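Local coordinates for protein benzoate 1,2-dioxygenase beta subunit (PDB 3E99) that probably serves as the structural, trimer-forming component of the ring-hydroxylating enzyme that converts benzoate to its cis-dihydrodiol with molecular oxygen, at residues A[87-93]-A[113-119]; A[94-98]-A[109-113]. All coordinates share one frame; numbering follows the deposited sequence.

Interaction 1. Residues A[87-93]-A[113-119]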
# COMPACT_ATOMS: atom_id res chain seq x y z
N ASP A 87 -19.68 13.78 5.27
CA ASP A 87 -18.58 13.67 6.21
C ASP A 87 -17.31 13.49 5.42
O ASP A 87 -17.36 13.28 4.20
CB ASP A 87 -18.81 12.46 7.12
CG ASP A 87 -17.92 12.48 8.36
OD1 ASP A 87 -17.27 13.52 8.64
OD2 ASP A 87 -17.87 11.44 9.05
N THR A 88 -16.17 13.57 6.12
CA THR A 88 -14.85 13.24 5.57
C THR A 88 -14.54 11.77 5.80
O THR A 88 -14.48 11.33 6.95
CB THR A 88 -13.76 14.07 6.24
OG1 THR A 88 -14.04 15.47 6.06
CG2 THR A 88 -12.41 13.79 5.63
N ARG A 89 -14.40 11.00 4.72
CA ARG A 89 -14.05 9.58 4.83
C ARG A 89 -12.57 9.45 4.58
O ARG A 89 -12.06 9.98 3.62
CB ARG A 89 -14.83 8.76 3.83
CG ARG A 89 -16.35 8.94 3.97
CD ARG A 89 -17.06 8.35 2.83
NE ARG A 89 -18.45 8.79 2.80
CZ ARG A 89 -19.20 8.88 1.71
NH1 ARG A 89 -18.71 8.56 0.53
NH2 ARG A 89 -20.47 9.28 1.81
N THR A 90 -11.86 8.75 5.47
CA THR A 90 -10.40 8.64 5.35
C THR A 90 -10.07 7.16 5.22
O THR A 90 -10.83 6.29 5.68
CB THR A 90 -9.64 9.25 6.55
OG1 THR A 90 -10.02 8.62 7.76
CG2 THR A 90 -9.87 10.78 6.68
N SER A 91 -8.92 6.89 4.62
CA SER A 91 -8.45 5.52 4.45
C SER A 91 -6.93 5.53 4.55
O SER A 91 -6.24 6.05 3.68
CB SER A 91 -8.86 4.93 3.12
OG SER A 91 -8.58 3.53 3.07
N HIS A 92 -6.42 5.00 5.67
CA HIS A 92 -4.99 4.84 5.89
C HIS A 92 -4.46 3.61 5.16
O HIS A 92 -5.15 2.58 5.07
CB HIS A 92 -4.69 4.68 7.39
CG HIS A 92 -4.82 5.94 8.17
ND1 HIS A 92 -6.01 6.63 8.28
CD2 HIS A 92 -3.90 6.66 8.86
CE1 HIS A 92 -5.80 7.72 8.99
NE2 HIS A 92 -4.54 7.75 9.37
N ASN A 93 -3.22 3.73 4.67
CA ASN A 93 -2.53 2.68 3.92
C ASN A 93 -1.10 2.65 4.38
O ASN A 93 -0.32 3.56 4.08
CB ASN A 93 -2.59 2.93 2.42
CG ASN A 93 -4.04 3.02 1.88
OD1 ASN A 93 -4.68 2.00 1.52
ND2 ASN A 93 -4.53 4.26 1.75
N TRP A 113 3.37 5.80 4.48
CA TRP A 113 1.93 5.78 4.57
C TRP A 113 1.36 6.80 3.59
O TRP A 113 2.05 7.68 3.05
CB TRP A 113 1.49 6.06 6.04
CG TRP A 113 2.05 7.34 6.52
CD1 TRP A 113 3.20 7.49 7.27
CD2 TRP A 113 1.54 8.65 6.31
NE1 TRP A 113 3.42 8.79 7.53
CE2 TRP A 113 2.43 9.54 6.96
CE3 TRP A 113 0.41 9.18 5.67
CZ2 TRP A 113 2.25 10.90 6.95
CZ3 TRP A 113 0.22 10.52 5.68
CH2 TRP A 113 1.14 11.39 6.32
N HIS A 114 0.09 6.60 3.29
CA HIS A 114 -0.64 7.36 2.32
C HIS A 114 -2.09 7.27 2.80
O HIS A 114 -2.71 6.22 2.85
CB HIS A 114 -0.49 6.78 0.90
CG HIS A 114 -1.30 7.47 -0.15
ND1 HIS A 114 -1.78 6.83 -1.28
CD2 HIS A 114 -1.74 8.75 -0.24
CE1 HIS A 114 -2.44 7.69 -2.03
NE2 HIS A 114 -2.45 8.86 -1.41
N THR A 115 -2.61 8.41 3.23
CA THR A 115 -3.95 8.51 3.62
C THR A 115 -4.68 9.21 2.52
O THR A 115 -4.29 10.29 2.09
CB THR A 115 -4.07 9.36 4.90
OG1 THR A 115 -3.24 8.77 5.90
CG2 THR A 115 -5.54 9.34 5.37
N LEU A 116 -5.78 8.60 2.10
CA LEU A 116 -6.65 9.18 1.12
C LEU A 116 -7.87 9.72 1.89
O LEU A 116 -8.29 9.14 2.87
CB LEU A 116 -7.02 8.10 0.11
CG LEU A 116 -5.94 7.82 -0.93
CD1 LEU A 116 -6.08 6.42 -1.50
CD2 LEU A 116 -5.92 8.90 -2.03
N SER A 117 -8.43 10.85 1.48
CA SER A 117 -9.46 11.48 2.24
C SER A 117 -10.47 12.01 1.26
O SER A 117 -10.11 12.42 0.14
CB SER A 117 -8.81 12.60 3.08
OG SER A 117 -9.72 13.22 3.93
N TYR A 118 -11.74 11.89 1.59
CA TYR A 118 -12.76 12.31 0.65
C TYR A 118 -13.88 12.93 1.40
O TYR A 118 -14.34 12.38 2.38
CB TYR A 118 -13.29 11.13 -0.17
CG TYR A 118 -14.43 11.49 -1.08
CD1 TYR A 118 -14.19 12.06 -2.32
CD2 TYR A 118 -15.75 11.28 -0.69
CE1 TYR A 118 -15.23 12.40 -3.15
CE2 TYR A 118 -16.79 11.64 -1.52
CZ TYR A 118 -16.53 12.18 -2.74
OH TYR A 118 -17.61 12.51 -3.56
N ARG A 119 -14.30 14.10 0.92
CA ARG A 119 -15.54 14.73 1.31
C ARG A 119 -16.15 15.33 0.04
O ARG A 119 -15.53 16.14 -0.65
CB ARG A 119 -15.29 15.84 2.33
CG ARG A 119 -16.57 16.37 2.93
CD ARG A 119 -16.31 17.41 4.00
NE ARG A 119 -17.57 17.87 4.59
CZ ARG A 119 -18.42 18.72 4.01
NH1 ARG A 119 -18.18 19.25 2.81
NH2 ARG A 119 -19.53 19.04 4.65
O HOH W 1 -16.80 16.73 7.68
O HOH W 2 -1.90 6.23 6.05
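Arg89 and Tyr118 form one hydrogen-bonded pair of this antiparallel strand contact, and Ser91 and Leu116 form the next. Each pair exchanges N-H and C=O groups in both directions, with Arg89 N to Tyr118 O at 2.7 Å. Beyond them, His114 N reaches Asn93 O at 3.2 Å. Asn93 also sends ND2 to His114 O at 2.9 Å, nearly straight at 166° and in the plane of its own amide. With CG beside the backbone N (chi1 -59°), the amide is folded back along the strand to reach that oxygen. A water bridges the opposite flank, accepting from Asn93 N at 3.1 Å and donating to Thr115 OG1 at 2.9 Å; the same hydroxyl is bonded to His163 O.

Above the imidazole of His92, Thr115 places its methyl over the face, CG2 lying 4.2 Å from the ring centroid as a CH-pi contact. The ring is held from beyond the two strands, ND1 by Asp22, which also binds Thr90 OG1, and NE2 by the C-terminal carboxylate of Ile164. On the opposite face of the sheet, Arg89 and Tyr118 run side by side, but the guanidinium is claimed by Asp153 of the second subunit. In the loop that leads into the strand, Asp87 O is buried without a polar partner, with Arg119 CG 3.4 Å away. The chemistry therefore implies a division of labour: backbone bonds, helped by one amide and one water, join the strands, while most other polar side-chain groups bond beyond them, tying this sheet edge to the helix layer, the C-terminus and the neighbouring subunit.

Interaction 2. Residues A[94-98]-A[109-113]; sequences IANVE and VRFNW
Ile94 lies against Phe111 in the closely packed apolar part of this pairing. Its CG2 comes to 3.6 Å from Phe111 CD1, while CD1 at the end of the longer branch reaches along the ring to CE1 and also touches Trp113 CB at 4.0 Å. Ile94 thus runs at a slant to the ring. Phe111 carries CG between its backbone N and carbonyl carbon (chi1 60°), which swings the ring toward the Ile94 end of the contact, while its CB stays beside Val97 CG2 at 3.7 Å.

A beta bulge separates Ile94 from Val97. Ala95 and Asn112 form a hydrogen-bonded pair, with Asn112 N to Ala95 O at 2.8 Å; then Asn96 takes a left-handed backbone conformation (phi 59°) and the register slips by one, so that Glu98 pairs with Arg110. There Glu98 N meets Arg110 O at 2.9 Å and 174°, the bond running nearly straight. The extra residue lets Val97 join Ile94 and Phe111 on the apolar face.

The polar face is looser. Glu98 and Arg110 run side by side, and Glu98 CB lies 4.1 Å from Arg110 CG, yet Glu98 OE2 stays 4.4 Å from Arg110 NE and well out of the guanidinium plane, a charge proximity short of a salt bridge. That carboxylate is paired with Arg19 of the third subunit, and the amides of Asn96 and Asn112 likewise bond to backbone atoms of Ile94 and His92 of that subunit.

Helix 7-22 covers the apolar face, packing on Val97, Val109 and Phe111, and the third subunit covers the polar one; within the sheet, strand 122-135 adjoins, its Tyr132 meeting Phe111 edge-to-face.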
# COMPACT_ATOMS: atom_id res chain seq x y z
N ILE A 94 -0.78 1.64 5.18
CA ILE A 94 0.52 1.55 5.86
C ILE A 94 1.35 0.58 5.05
O ILE A 94 0.91 -0.57 4.83
CB ILE A 94 0.35 1.00 7.30
CG1 ILE A 94 -0.60 1.88 8.18
CG2 ILE A 94 1.75 0.75 8.00
CD1 ILE A 94 -0.20 3.26 8.28
N ALA A 95 2.55 1.01 4.64
CA ALA A 95 3.39 0.28 3.67
C ALA A 95 4.84 0.25 4.14
O ALA A 95 5.32 1.10 4.89
CB ALA A 95 3.33 0.97 2.29
N ASN A 96 5.56 -0.75 3.67
CA ASN A 96 7.01 -0.78 3.76
C ASN A 96 7.48 -0.72 5.21
O ASN A 96 8.40 0.02 5.57
CB ASN A 96 7.64 0.35 2.92
CG ASN A 96 7.45 0.20 1.40
OD1 ASN A 96 6.43 -0.26 0.91
ND2 ASN A 96 8.45 0.68 0.65
N VAL A 97 6.83 -1.51 6.03
CA VAL A 97 7.12 -1.52 7.46
C VAL A 97 8.45 -2.26 7.73
O VAL A 97 8.61 -3.39 7.34
CB VAL A 97 6.02 -2.18 8.28
CG1 VAL A 97 6.40 -2.07 9.79
CG2 VAL A 97 4.63 -1.51 8.00
N GLU A 98 9.36 -1.57 8.41
CA GLU A 98 10.64 -2.11 8.81
C GLU A 98 10.85 -1.97 10.28
O GLU A 98 10.70 -0.89 10.83
CB GLU A 98 11.75 -1.35 8.13
CG GLU A 98 11.75 -1.54 6.60
CD GLU A 98 12.86 -0.75 6.00
OE1 GLU A 98 14.02 -1.22 6.06
OE2 GLU A 98 12.59 0.36 5.56
N VAL A 109 9.73 0.80 14.95
CA VAL A 109 9.56 0.48 13.53
C VAL A 109 9.42 1.79 12.74
O VAL A 109 9.04 2.83 13.30
CB VAL A 109 8.29 -0.37 13.30
CG1 VAL A 109 8.43 -1.74 14.03
CG2 VAL A 109 7.07 0.38 13.81
N ARG A 110 9.72 1.73 11.45
CA ARG A 110 9.40 2.83 10.54
C ARG A 110 8.55 2.32 9.42
O ARG A 110 8.55 1.11 9.11
CB ARG A 110 10.66 3.45 9.97
CG ARG A 110 11.42 2.59 9.02
CD ARG A 110 12.57 3.28 8.43
NE ARG A 110 12.21 4.29 7.45
CZ ARG A 110 12.99 5.31 7.13
NH1 ARG A 110 14.17 5.50 7.71
NH2 ARG A 110 12.61 6.15 6.18
N PHE A 111 7.82 3.22 8.78
CA PHE A 111 6.92 2.80 7.70
C PHE A 111 6.53 3.99 6.84
O PHE A 111 6.66 5.14 7.28
CB PHE A 111 5.66 2.00 8.21
CG PHE A 111 4.77 2.76 9.15
CD1 PHE A 111 3.78 3.64 8.69
CD2 PHE A 111 4.97 2.69 10.50
CE1 PHE A 111 3.02 4.34 9.55
CE2 PHE A 111 4.22 3.41 11.36
CZ PHE A 111 3.22 4.24 10.90
N ASN A 112 6.11 3.74 5.59
CA ASN A 112 5.55 4.80 4.73
C ASN A 112 4.05 4.72 4.81
O ASN A 112 3.48 3.67 5.13
CB ASN A 112 6.03 4.62 3.28
CG ASN A 112 7.52 4.82 3.14
OD1 ASN A 112 8.15 5.36 4.06
ND2 ASN A 112 8.10 4.41 2.00
N TRP A 113 3.37 5.80 4.48
CA TRP A 113 1.93 5.78 4.57
C TRP A 113 1.36 6.80 3.59
O TRP A 113 2.05 7.68 3.05
CB TRP A 113 1.49 6.06 6.04
CG TRP A 113 2.05 7.34 6.52
CD1 TRP A 113 3.20 7.49 7.27
CD2 TRP A 113 1.54 8.65 6.31
NE1 TRP A 113 3.42 8.79 7.53
CE2 TRP A 113 2.43 9.54 6.96
CE3 TRP A 113 0.41 9.18 5.67
CZ2 TRP A 113 2.25 10.90 6.95
CZ3 TRP A 113 0.22 10.52 5.68
CH2 TRP A 113 1.14 11.39 6.32

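Interactions 1 and 2 are successive lengths of one long beta hairpin, strands 89-103 and 106-119, with centres about 17 Å apart. Along the chain the order is 87-93, 94-98, 109-113 and 113-119, so interaction 2 lies nearer the turn and interaction 1 toward the open ends; Trp113 belongs to both. The hairpin forms one edge of the mixed sheet of this NTF2-like fold within the chain, with strand 89-103 outermost and 106-119 next to 122-135. Interaction 1 faces mainly the second subunit and interaction 2 mainly the third. The same hairpin thus belongs to the domain's sheet and also supplies surfaces to both neighbouring subunits.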